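Side-chain contacts in putative hydrolase (Agrobacterium vitis, PDB 3LLC), which is an alpha/beta hydrolase that probably cleaves fatty acyl thioesters of acylated proteins and acyl-glucuronide esters: residues A[108-113]-A[118-123]; A[73-78]-A[93-98]. All coordinates share one frame; numbering follows the deposited sequence.

Contact 1 of 2, residues A[108-113]-A[118-123]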
ATOM      1  N   ALA A 108      -9.620  10.986   4.754  1.00 19.56           N
ATOM      2  CA  ALA A 108      -9.051   9.640   4.643  1.00 21.31           C
ATOM      3  C   ALA A 108      -7.753   9.513   5.442  1.00 23.45           C
ATOM      4  O   ALA A 108      -6.891  10.428   5.416  1.00 22.57           O
ATOM      5  CB  ALA A 108      -8.762   9.296   3.168  1.00 21.94           C
ATOM      6  N   ILE A 109      -7.584   8.349   6.086  1.00 19.65           N
ATOM      7  CA  ILE A 109      -6.328   7.969   6.701  1.00 19.08           C
ATOM      8  C   ILE A 109      -5.810   6.780   5.885  1.00 20.54           C
ATOM      9  O   ILE A 109      -6.510   5.767   5.746  1.00 21.23           O
ATOM     10  CB  ILE A 109      -6.479   7.587   8.205  1.00 19.61           C
ATOM     11  CG1 ILE A 109      -6.973   8.772   9.046  1.00 22.30           C
ATOM     12  CG2 ILE A 109      -5.132   7.012   8.748  1.00 20.98           C
ATOM     13  CD1 ILE A 109      -7.588   8.386  10.392  1.00 23.35           C
ATOM     14  N   LEU A 110      -4.633   6.924   5.280  1.00 19.66           N
ATOM     15  CA  LEU A 110      -4.088   5.866   4.402  1.00 19.84           C
ATOM     16  C   LEU A 110      -3.259   4.933   5.269  1.00 21.94           C
ATOM     17  O   LEU A 110      -2.369   5.383   6.012  1.00 21.22           O
ATOM     18  CB  LEU A 110      -3.203   6.450   3.292  1.00 22.70           C
ATOM     19  CG  LEU A 110      -3.864   7.514   2.398  1.00 22.08           C
ATOM     20  CD1 LEU A 110      -2.866   7.999   1.271  1.00 19.86           C
ATOM     21  CD2 LEU A 110      -5.209   6.982   1.805  1.00 21.26           C
ATOM     22  N   VAL A 111      -3.540   3.631   5.187  1.00 20.87           N
ATOM     23  CA  VAL A 111      -2.793   2.667   5.949  1.00 19.16           C
ATOM     24  C   VAL A 111      -2.165   1.696   4.945  1.00 22.93           C
ATOM     25  O   VAL A 111      -2.868   0.837   4.373  1.00 23.18           O
ATOM     26  CB  VAL A 111      -3.724   1.898   6.950  1.00 20.76           C
ATOM     27  CG1 VAL A 111      -2.848   1.001   7.849  1.00 21.94           C
ATOM     28  CG2 VAL A 111      -4.581   2.900   7.831  1.00 21.11           C
ATOM     29  N   GLY A 112      -0.864   1.857   4.695  1.00 22.89           N
ATOM     30  CA  GLY A 112      -0.161   1.182   3.579  1.00 22.66           C
ATOM     31  C   GLY A 112       0.909   0.237   4.077  1.00 24.41           C
ATOM     32  O   GLY A 112       1.811   0.652   4.810  1.00 24.95           O
ATOM     33  N   SER A 113       0.822  -1.023   3.649  1.00 23.58           N
ATOM     34  CA  SER A 113       1.748  -2.087   4.048  1.00 24.70           C
ATOM     35  C   SER A 113       2.615  -2.507   2.846  1.00 25.01           C
ATOM     36  O   SER A 113       2.085  -2.874   1.771  1.00 22.71           O
ATOM     37  CB  SER A 113       0.962  -3.307   4.531  1.00 28.91           C
ATOM     38  OG  SER A 113       1.865  -4.365   4.842  1.00 30.66           O
ATOM     39  N   TRP A 118       4.225   2.330  -0.884  1.00 22.77           N
ATOM     40  CA  TRP A 118       4.622   3.034  -2.135  1.00 21.11           C
ATOM     41  C   TRP A 118       3.382   3.626  -2.785  1.00 21.04           C
ATOM     42  O   TRP A 118       3.373   4.799  -3.193  1.00 22.16           O
ATOM     43  CB  TRP A 118       5.293   2.028  -3.110  1.00 22.98           C
ATOM     44  CG  TRP A 118       5.970   2.594  -4.355  1.00 23.36           C
ATOM     45  CD1 TRP A 118       6.024   3.883  -4.764  1.00 21.74           C
ATOM     46  CD2 TRP A 118       6.728   1.835  -5.313  1.00 21.07           C
ATOM     47  NE1 TRP A 118       6.753   3.978  -5.944  1.00 22.63           N
ATOM     48  CE2 TRP A 118       7.190   2.728  -6.295  1.00 20.56           C
ATOM     49  CE3 TRP A 118       7.040   0.479  -5.440  1.00 19.73           C
ATOM     50  CZ2 TRP A 118       7.971   2.315  -7.387  1.00 21.03           C
ATOM     51  CZ3 TRP A 118       7.801   0.067  -6.511  1.00 18.86           C
ATOM     52  CH2 TRP A 118       8.266   0.973  -7.478  1.00 21.99           C
ATOM     53  N   ILE A 119       2.337   2.809  -2.900  1.00 22.12           N
ATOM     54  CA  ILE A 119       1.112   3.271  -3.552  0.50 21.42           C
ATOM     55  C   ILE A 119       0.476   4.420  -2.730  1.00 22.72           C
ATOM     56  O   ILE A 119       0.004   5.394  -3.320  1.00 22.76           O
ATOM     57  CB  ILE A 119       0.147   2.081  -3.872  0.50 21.72           C
ATOM     58  CG1 ILE A 119       0.825   1.120  -4.871  0.50 22.44           C
ATOM     59  CG2 ILE A 119      -1.212   2.573  -4.441  0.50 19.47           C
ATOM     60  CD1 ILE A 119       0.076  -0.185  -5.086  0.50 16.31           C
ATOM     61  N   ALA A 120       0.521   4.340  -1.399  1.00 21.75           N
ATOM     62  CA  ALA A 120       0.019   5.444  -0.540  1.00 22.93           C
ATOM     63  C   ALA A 120       0.721   6.767  -0.823  1.00 22.44           C
ATOM     64  O   ALA A 120       0.066   7.822  -0.925  1.00 22.26           O
ATOM     65  CB  ALA A 120       0.166   5.092   0.964  1.00 21.76           C
ATOM     66  N   LEU A 121       2.052   6.715  -0.954  1.00 21.28           N
ATOM     67  CA  LEU A 121       2.865   7.932  -1.253  1.00 21.45           C
ATOM     68  C   LEU A 121       2.536   8.511  -2.639  1.00 22.54           C
ATOM     69  O   LEU A 121       2.378   9.735  -2.789  1.00 23.08           O
ATOM     70  CB  LEU A 121       4.365   7.586  -1.104  1.00 22.70           C
ATOM     71  CG  LEU A 121       4.841   7.263   0.314  1.00 24.36           C
ATOM     72  CD1 LEU A 121       6.206   6.529   0.377  1.00 21.47           C
ATOM     73  CD2 LEU A 121       4.878   8.572   1.100  1.00 22.04           C
ATOM     74  N   ARG A 122       2.394   7.647  -3.654  1.00 20.52           N
ATOM     75  CA  ARG A 122       1.946   8.099  -4.989  1.00 19.50           C
ATOM     76  C   ARG A 122       0.507   8.675  -4.940  1.00 20.38           C
ATOM     77  O   ARG A 122       0.198   9.671  -5.621  1.00 19.20           O
ATOM     78  CB  ARG A 122       2.009   6.961  -6.038  1.00 19.15           C
ATOM     79  CG  ARG A 122       3.469   6.607  -6.487  1.00 18.85           C
ATOM     80  CD  ARG A 122       4.083   7.679  -7.419  1.00 18.44           C
ATOM     81  NE  ARG A 122       3.323   7.839  -8.648  1.00 19.96           N
ATOM     82  CZ  ARG A 122       2.703   8.951  -9.044  1.00 23.27           C
ATOM     83  NH1 ARG A 122       2.768  10.081  -8.339  1.00 23.27           N
ATOM     84  NH2 ARG A 122       2.032   8.939 -10.173  1.00 22.76           N
ATOM     85  N   LEU A 123      -0.365   8.044  -4.157  1.00 18.90           N
ATOM     86  CA  LEU A 123      -1.782   8.471  -4.082  1.00 19.85           C
ATOM     87  C   LEU A 123      -1.884   9.881  -3.550  1.00 19.55           C
ATOM     88  O   LEU A 123      -2.626  10.701  -4.100  1.00 19.92           O
ATOM     89  CB  LEU A 123      -2.573   7.496  -3.188  1.00 21.52           C
ATOM     90  CG  LEU A 123      -4.091   7.574  -3.023  1.00 30.14           C
ATOM     91  CD1 LEU A 123      -4.746   7.622  -4.361  1.00 32.68           C
ATOM     92  CD2 LEU A 123      -4.576   6.338  -2.234  1.00 29.41           C
TER
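Leu110 overlaps helix 115-128 with both of its methyls, each reaching a different residue of the segment 118-123. CD1 of Leu110 comes up against the backbone of Ala120, 3.7 Å from Ala120 O, and the same CD1 stands 4.2 Å from Ala120 CB. The second branch turns toward the next turn of the helix, where Leu110 CD2 meets Leu123 CD2 at 4.1 Å, the two leucine side chains crossing at a slant. A chi1 of -56° puts CG of Leu110, the branch point of the fork, opposite the carbonyl carbon and beside the backbone N. Leu123 answers with CG opposite its own backbone N (chi1 -173°), and its CD2 is the methyl that meets the strand. Two residues on from Leu110, Gly112 brings bare backbone beside Ala120 CB, where strand and helix lie close. Gly112 also opens the pattern Gly112, Ser114, Gly116, consistent with the nucleophile elbow of alpha/beta hydrolases, in which a sharp turn links this strand to this helix. Ile41 and Met140 of the adjoining parallel strands also touch Leu110, while Leu97 of helix 89-103 packs on Leu123. No hydrogen bond passes between the two segments: the helix is held to the first strand of this beta-alpha-beta unit by buried aliphatic packing, which depends on the fit of methyl groups rather than on charge or bond direction.

Contact 2 of 2, residues A[73-78]-A[93-98]; sequences DYSGHG and LEEALA
A chi1 of -68° lays CG of Glu95 opposite its carbonyl carbon, and the chain runs on extended from there (chi2 157°), carrying the carboxylate out to Ser75. The serine turns OG between its own backbone N and carbonyl carbon (chi1 57°), where hydroxyl and amide can both face that carboxylate. Ser75 N donates an almost straight bond to Glu95 OE1 (2.9 Å), arriving on the syn side but tilted out of the carboxylate plane. Ser75 OG donates the shorter bond, 2.6 Å, to the syn lone pair of Glu95 OE2. One residue thus holds both oxygens and limits rotation of the carboxylate, while a salt bridge from Arg23 NE to OE2 probably favours its charged form. Glu95 OE1 lies 3.6 Å from Tyr74 CA and, farther off, near the plane of the Tyr74 ring at its edge; the phenol OH is hydrogen-bonded to Gly44 O. Ser75 is the second residue of a type II turn from Tyr74 to His77; His77 ND1 bonds Ser75 O at 3.0 Å, and the Tyr74 ring sets its CD2 over one face of the imidazole. The buried carboxylate ties the loop following strand 68-72 to helix 89-103, with Ile25 of strand 23-30 and Val16 of strand 9-16 packed against Glu95, and Met115 and Ile119 of helix 115-128 against Tyr74.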
ATOM      1  N   ASP A  73      -9.216  -5.486  -3.284  1.00 19.90           N
ATOM      2  CA  ASP A  73      -8.185  -6.386  -3.861  1.00 17.73           C
ATOM      3  C   ASP A  73      -7.634  -5.768  -5.143  1.00 18.06           C
ATOM      4  O   ASP A  73      -8.385  -5.396  -6.053  1.00 20.33           O
ATOM      5  CB  ASP A  73      -8.748  -7.774  -4.152  1.00 17.75           C
ATOM      6  CG  ASP A  73      -8.803  -8.696  -2.884  1.00 19.10           C
ATOM      7  OD1 ASP A  73      -7.879  -8.600  -2.035  1.00 23.44           O
ATOM      8  OD2 ASP A  73      -9.745  -9.528  -2.796  1.00 17.89           O
ATOM      9  N   TYR A  74      -6.316  -5.665  -5.218  1.00 18.85           N
ATOM     10  CA  TYR A  74      -5.651  -5.261  -6.473  1.00 19.23           C
ATOM     11  C   TYR A  74      -6.024  -6.209  -7.622  1.00 19.71           C
ATOM     12  O   TYR A  74      -6.379  -7.371  -7.383  1.00 17.44           O
ATOM     13  CB  TYR A  74      -4.142  -5.280  -6.318  1.00 21.53           C
ATOM     14  CG  TYR A  74      -3.538  -4.382  -5.251  1.00 20.64           C
ATOM     15  CD1 TYR A  74      -3.634  -2.989  -5.338  1.00 23.13           C
ATOM     16  CD2 TYR A  74      -2.773  -4.909  -4.217  1.00 24.00           C
ATOM     17  CE1 TYR A  74      -3.035  -2.172  -4.373  1.00 20.74           C
ATOM     18  CE2 TYR A  74      -2.171  -4.083  -3.258  1.00 20.64           C
ATOM     19  CZ  TYR A  74      -2.302  -2.712  -3.358  1.00 22.68           C
ATOM     20  OH  TYR A  74      -1.719  -1.910  -2.407  1.00 22.45           O
ATOM     21  N   SER A  75      -6.037  -5.704  -8.859  1.00 18.21           N
ATOM     22  CA  SER A  75      -6.212  -6.580  -9.999  1.00 17.72           C
ATOM     23  C   SER A  75      -5.170  -7.730  -9.919  1.00 17.25           C
ATOM     24  O   SER A  75      -4.040  -7.515  -9.484  1.00 17.47           O
ATOM     25  CB  SER A  75      -6.093  -5.850 -11.354  1.00 19.99           C
ATOM     26  OG  SER A  75      -4.852  -5.175 -11.503  1.00 17.84           O
ATOM     27  N   GLY A  76      -5.585  -8.931 -10.328  1.00 16.68           N
ATOM     28  CA  GLY A  76      -4.735 -10.115 -10.265  1.00 19.49           C
ATOM     29  C   GLY A  76      -4.657 -10.808  -8.909  1.00 22.04           C
ATOM     30  O   GLY A  76      -4.016 -11.862  -8.780  1.00 19.45           O
ATOM     31  N   HIS A  77      -5.328 -10.235  -7.917  1.00 19.86           N
ATOM     32  CA  HIS A  77      -5.283 -10.700  -6.519  1.00 20.49           C
ATOM     33  C   HIS A  77      -6.701 -10.993  -6.017  1.00 20.52           C
ATOM     34  O   HIS A  77      -7.680 -10.331  -6.416  1.00 18.54           O
ATOM     35  CB  HIS A  77      -4.747  -9.613  -5.585  1.00 19.82           C
ATOM     36  CG  HIS A  77      -3.324  -9.182  -5.815  1.00 22.82           C
ATOM     37  ND1 HIS A  77      -2.883  -8.576  -6.985  1.00 21.84           N
ATOM     38  CD2 HIS A  77      -2.257  -9.183  -4.974  1.00 23.94           C
ATOM     39  CE1 HIS A  77      -1.608  -8.238  -6.849  1.00 23.52           C
ATOM     40  NE2 HIS A  77      -1.203  -8.594  -5.646  1.00 23.38           N
ATOM     41  N   GLY A  78      -6.811 -11.951  -5.098  1.00 17.53           N
ATOM     42  CA  GLY A  78      -8.047 -12.203  -4.388  1.00 17.72           C
ATOM     43  C   GLY A  78      -9.323 -12.256  -5.236  1.00 18.44           C
ATOM     44  O   GLY A  78      -9.453 -13.086  -6.146  1.00 16.02           O
ATOM     45  N   LEU A  93      -2.083   1.640  -8.596  1.00 21.42           N
ATOM     46  CA  LEU A  93      -2.367   2.996  -8.143  1.00 19.49           C
ATOM     47  C   LEU A  93      -3.674   3.511  -8.750  1.00 19.81           C
ATOM     48  O   LEU A  93      -4.486   4.123  -8.038  1.00 21.23           O
ATOM     49  CB  LEU A  93      -1.208   3.937  -8.519  1.00 19.73           C
ATOM     50  CG  LEU A  93      -1.454   5.449  -8.334  1.00 20.81           C
ATOM     51  CD1 LEU A  93      -1.682   5.802  -6.818  1.00 20.89           C
ATOM     52  CD2 LEU A  93      -0.216   6.254  -8.898  1.00 21.11           C
ATOM     53  N   GLU A  94      -3.868   3.302 -10.051  1.00 19.14           N
ATOM     54  CA  GLU A  94      -5.078   3.716 -10.728  1.00 20.21           C
ATOM     55  C   GLU A  94      -6.322   3.122 -10.046  1.00 21.02           C
ATOM     56  O   GLU A  94      -7.370   3.778  -9.909  1.00 18.60           O
ATOM     57  CB  GLU A  94      -5.034   3.287 -12.197  1.00 21.00           C
ATOM     58  CG  GLU A  94      -6.227   3.750 -13.012  1.00 21.96           C
ATOM     59  CD  GLU A  94      -6.221   3.273 -14.472  1.00 27.17           C
ATOM     60  OE1 GLU A  94      -5.469   2.327 -14.837  1.00 26.42           O
ATOM     61  OE2 GLU A  94      -7.007   3.845 -15.260  1.00 31.54           O
ATOM     62  N   GLU A  95      -6.199   1.872  -9.619  1.00 19.69           N
ATOM     63  CA  GLU A  95      -7.299   1.190  -8.917  1.00 18.21           C
ATOM     64  C   GLU A  95      -7.575   1.821  -7.518  1.00 19.61           C
ATOM     65  O   GLU A  95      -8.731   2.065  -7.149  1.00 19.57           O
ATOM     66  CB  GLU A  95      -6.963  -0.313  -8.808  1.00 19.50           C
ATOM     67  CG  GLU A  95      -6.980  -1.027 -10.173  1.00 20.77           C
ATOM     68  CD  GLU A  95      -6.136  -2.327 -10.226  1.00 21.23           C
ATOM     69  OE1 GLU A  95      -5.849  -2.858  -9.132  1.00 22.53           O
ATOM     70  OE2 GLU A  95      -5.824  -2.790 -11.361  1.00 20.05           O
ATOM     71  N   ALA A  96      -6.522   2.073  -6.753  1.00 21.10           N
ATOM     72  CA  ALA A  96      -6.643   2.704  -5.458  1.00 20.97           C
ATOM     73  C   ALA A  96      -7.359   4.056  -5.594  1.00 23.47           C
ATOM     74  O   ALA A  96      -8.299   4.334  -4.840  1.00 23.54           O
ATOM     75  CB  ALA A  96      -5.251   2.855  -4.749  1.00 21.24           C
ATOM     76  N   LEU A  97      -6.947   4.869  -6.565  1.00 21.49           N
ATOM     77  CA  LEU A  97      -7.571   6.177  -6.771  0.50 21.51           C
ATOM     78  C   LEU A  97      -9.045   6.028  -7.201  1.00 23.01           C
ATOM     79  O   LEU A  97      -9.918   6.800  -6.759  1.00 23.34           O
ATOM     80  CB  LEU A  97      -6.748   6.992  -7.782  0.50 22.81           C
ATOM     81  CG  LEU A  97      -7.159   8.432  -8.101  0.50 21.06           C
ATOM     82  CD1 LEU A  97      -7.316   9.231  -6.811  0.50 16.81           C
ATOM     83  CD2 LEU A  97      -6.141   9.107  -9.045  0.50 14.27           C
ATOM     84  N   ALA A  98      -9.342   5.056  -8.079  1.00 19.69           N
ATOM     85  CA  ALA A  98     -10.716   4.813  -8.507  1.00 19.69           C
ATOM     86  C   ALA A  98     -11.636   4.393  -7.343  1.00 17.46           C
ATOM     87  O   ALA A  98     -12.814   4.759  -7.290  1.00 17.87           O
ATOM     88  CB  ALA A  98     -10.780   3.768  -9.654  1.00 18.87           C
TER

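Overall arrangement
Contact 2 comes first in the sequence: strand 68-72, its loop and helix 89-103 are followed by strand 107-113 and helix 115-128. The centres of the two contacts lie about 13 Å apart, contact 1 near the middle of the chain and contact 2 farther out. Helices 89-103 and 115-128 pack together between them: Arg122 CB lies 3.7 Å from Leu93 CD2, and Leu123 CD1 lies 3.9 Å from Leu97 CD1. In this alpha/beta hydrolase fold contact 1 packs a helix on a sheet strand, while contact 2 ties a loop to a helix by a polar clasp. Contact 1 contains Gly112 of the probable nucleophile elbow; contact 2 reaches that elbow through the Tyr74 side chain.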